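Local coordinates for glycosyl hydrolase family 61, 2 protein (Heterobasidion irregulare TC 32-1, PDB 5NNS) that cleaves cellulose chains oxidatively as a secreted, copper-dependent lytic polysaccharide monooxygenase, giving specifically C1-oxidised products, at residues 30-35 and 52-57. Sequence-based numbering, arbitrary orientation.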
loop_
_atom_site.group_PDB
_atom_site.type_symbol
_atom_site.label_atom_id
_atom_site.label_comp_id
_atom_site.label_asym_id
_atom_site.label_seq_id
_atom_site.Cartn_x
_atom_site.Cartn_y
_atom_site.Cartn_z
ATOM N N GLN A 30 -8.354 -5.030 -8.452
ATOM C CA GLN A 30 -7.959 -5.134 -7.057
ATOM C C GLN A 30 -8.097 -6.557 -6.512
ATOM O O GLN A 30 -9.031 -7.276 -6.874
ATOM C CB GLN A 30 -8.809 -4.185 -6.216
ATOM C CG GLN A 30 -8.125 -3.722 -4.950
ATOM C CD GLN A 30 -8.978 -2.800 -4.125
ATOM O OE1 GLN A 30 -10.189 -3.006 -3.997
ATOM N NE2 GLN A 30 -8.353 -1.783 -3.538
ATOM N N ARG A 31 -7.166 -6.946 -5.639
ATOM C CA ARG A 31 -7.255 -8.210 -4.908
ATOM C C ARG A 31 -8.335 -8.118 -3.835
ATOM O O ARG A 31 -8.616 -7.032 -3.311
ATOM C CB ARG A 31 -5.909 -8.584 -4.267
ATOM C CG ARG A 31 -4.820 -8.990 -5.250
ATOM C CD ARG A 31 -5.273 -10.124 -6.162
ATOM N NE ARG A 31 -4.154 -10.862 -6.752
ATOM C CZ ARG A 31 -3.494 -11.869 -6.172
ATOM N NH1 ARG A 31 -3.804 -12.299 -4.949
ATOM N NH2 ARG A 31 -2.500 -12.454 -6.827
ATOM N N GLU A 32 -8.942 -9.264 -3.527
ATOM C CA GLU A 32 -10.066 -9.327 -2.598
ATOM C C GLU A 32 -9.632 -8.913 -1.200
ATOM O O GLU A 32 -8.648 -9.427 -0.685
ATOM C CB GLU A 32 -10.647 -10.744 -2.558
ATOM C CG GLU A 32 -11.655 -11.018 -1.444
ATOM C CD GLU A 32 -12.265 -12.410 -1.524
ATOM O OE1 GLU A 32 -11.993 -13.138 -2.502
ATOM O OE2 GLU A 32 -13.014 -12.787 -0.601
ATOM N N TRP A 33 -10.367 -7.981 -0.606
ATOM C CA TRP A 33 -10.219 -7.648 0.808
ATOM C C TRP A 33 -11.614 -7.571 1.410
ATOM O O TRP A 33 -12.489 -6.909 0.865
ATOM C CB TRP A 33 -9.423 -6.344 0.991
ATOM C CG TRP A 33 -9.993 -5.109 0.323
ATOM C CD1 TRP A 33 -9.998 -4.817 -1.009
ATOM C CD2 TRP A 33 -10.602 -3.992 0.977
ATOM N NE1 TRP A 33 -10.583 -3.593 -1.224
ATOM C CE2 TRP A 33 -10.957 -3.062 -0.020
ATOM C CE3 TRP A 33 -10.876 -3.685 2.316
ATOM C CZ2 TRP A 33 -11.592 -1.846 0.272
ATOM C CZ3 TRP A 33 -11.500 -2.467 2.617
ATOM C CH2 TRP A 33 -11.847 -1.565 1.593
ATOM N N ASP A 34 -11.815 -8.252 2.535
ATOM C CA ASP A 34 -13.162 -8.598 3.012
ATOM C C ASP A 34 -13.797 -7.710 4.089
ATOM O O ASP A 34 -15.011 -7.796 4.298
ATOM C CB ASP A 34 -13.166 -10.052 3.491
ATOM C CG ASP A 34 -12.794 -11.032 2.382
ATOM O OD1 ASP A 34 -13.278 -10.855 1.250
ATOM O OD2 ASP A 34 -12.017 -11.975 2.641
ATOM N N THR A 35 -13.004 -6.858 4.740
ATOM C CA THR A 35 -13.508 -6.006 5.812
ATOM C C THR A 35 -12.742 -4.701 5.887
ATOM O O THR A 35 -11.642 -4.585 5.355
ATOM C CB THR A 35 -13.383 -6.706 7.173
ATOM O OG1 THR A 35 -13.834 -5.826 8.209
ATOM C CG2 THR A 35 -11.931 -7.103 7.438
ATOM N N ASN A 52 -9.007 -11.753 2.452
ATOM C CA ASN A 52 -8.102 -12.898 2.239
ATOM C C ASN A 52 -7.005 -12.624 1.201
ATOM O O ASN A 52 -6.112 -13.446 1.024
ATOM C CB ASN A 52 -8.892 -14.167 1.878
ATOM C CG ASN A 52 -9.731 -14.023 0.617
ATOM O OD1 ASN A 52 -9.593 -13.066 -0.147
ATOM N ND2 ASN A 52 -10.613 -14.982 0.399
ATOM N N GLY A 53 -7.075 -11.487 0.508
ATOM C CA GLY A 53 -6.084 -11.131 -0.511
ATOM C C GLY A 53 -6.197 -11.959 -1.781
ATOM O O GLY A 53 -5.294 -11.938 -2.622
ATOM N N ALA A 54 -7.325 -12.653 -1.941
ATOM C CA ALA A 54 -7.461 -13.665 -2.976
ATOM C C ALA A 54 -7.585 -13.046 -4.361
ATOM O O ALA A 54 -8.122 -11.944 -4.532
ATOM C CB ALA A 54 -8.659 -14.560 -2.693
ATOM N N SER A 55 -7.047 -13.763 -5.337
ATOM C CA SER A 55 -7.287 -13.493 -6.743
ATOM C C SER A 55 -8.753 -13.789 -7.065
ATOM O O SER A 55 -9.382 -14.607 -6.400
ATOM C CB SER A 55 -6.382 -14.395 -7.581
ATOM O OG SER A 55 -6.585 -14.214 -8.963
ATOM N N LEU A 56 -9.282 -13.125 -8.088
ATOM C CA LEU A 56 -10.651 -13.363 -8.557
ATOM C C LEU A 56 -10.737 -14.310 -9.769
ATOM O O LEU A 56 -11.785 -14.388 -10.416
ATOM C CB LEU A 56 -11.331 -12.024 -8.870
ATOM C CG LEU A 56 -11.430 -11.040 -7.699
ATOM C CD1 LEU A 56 -11.964 -9.708 -8.188
ATOM C CD2 LEU A 56 -12.311 -11.595 -6.592
ATOM N N GLY A 57 -9.652 -15.024 -10.072
ATOM C CA GLY A 57 -9.652 -16.030 -11.133
ATOM C C GLY A 57 -9.912 -15.434 -12.506
ATOM O O GLY A 57 -9.170 -14.554 -12.958
#
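Arg31 sets out toward Gly53 with CG beside its own backbone N (chi1 -70°), and a bend at chi2 directs CD; the rest of the chain then carries NH1 to the carbonyl. NH1 of Arg31 gives a hydrogen bond of 2.8 Å to O of Gly53; the acceptor lies in the guanidinium plane, and NH1 approaches nearly along the C=O axis of Gly53. Over the centre of one guanidinium face sits CB of Ser55, 4.1 Å from CZ of Arg31. The other two nitrogens are taken too: NH2 bonds the carbonyls of Cys96 and Ala99, and NE bonds Gln172 in strand 165-176. A leucine in place of Arg31 would probably leave the Gly53 carbonyl without this donor and cut the tie that gathers three parts of the chain around one planar group.

Next along the chain, the backbones themselves pair. N of Glu32 donates an almost straight bond to O of Ala54 (3.0 Å), and N of Gly53 returns a weak one to O of Glu32 at 2.9 Å. The Glu32 side chain, CG anti to the backbone N (chi1 169°) and extended beyond it, runs past Asn52, with the carboxylate and amide planes 62° apart. CD of Glu32 comes to 3.1 Å from OD1 of Asn52. At the far end, OD2 of Asp34 takes a weak bond from N of Asn52, 3.0 Å long.

OD1 of Asn52 accepts from N of Ala54, two residues on, at 2.9 Å, the donor above the carbonyl plane: an Asx turn around Gly53, whose phi is positive. The backbone bonds, the single Trp33-Asn52 bridge and the Arg31-Gly53 bond tie two parts of the long loop joining strands 12-15 and 63-66 in the AA9 fold, where the side chain of Asp34 is about 7 Å from that of glucan-binding Tyr20.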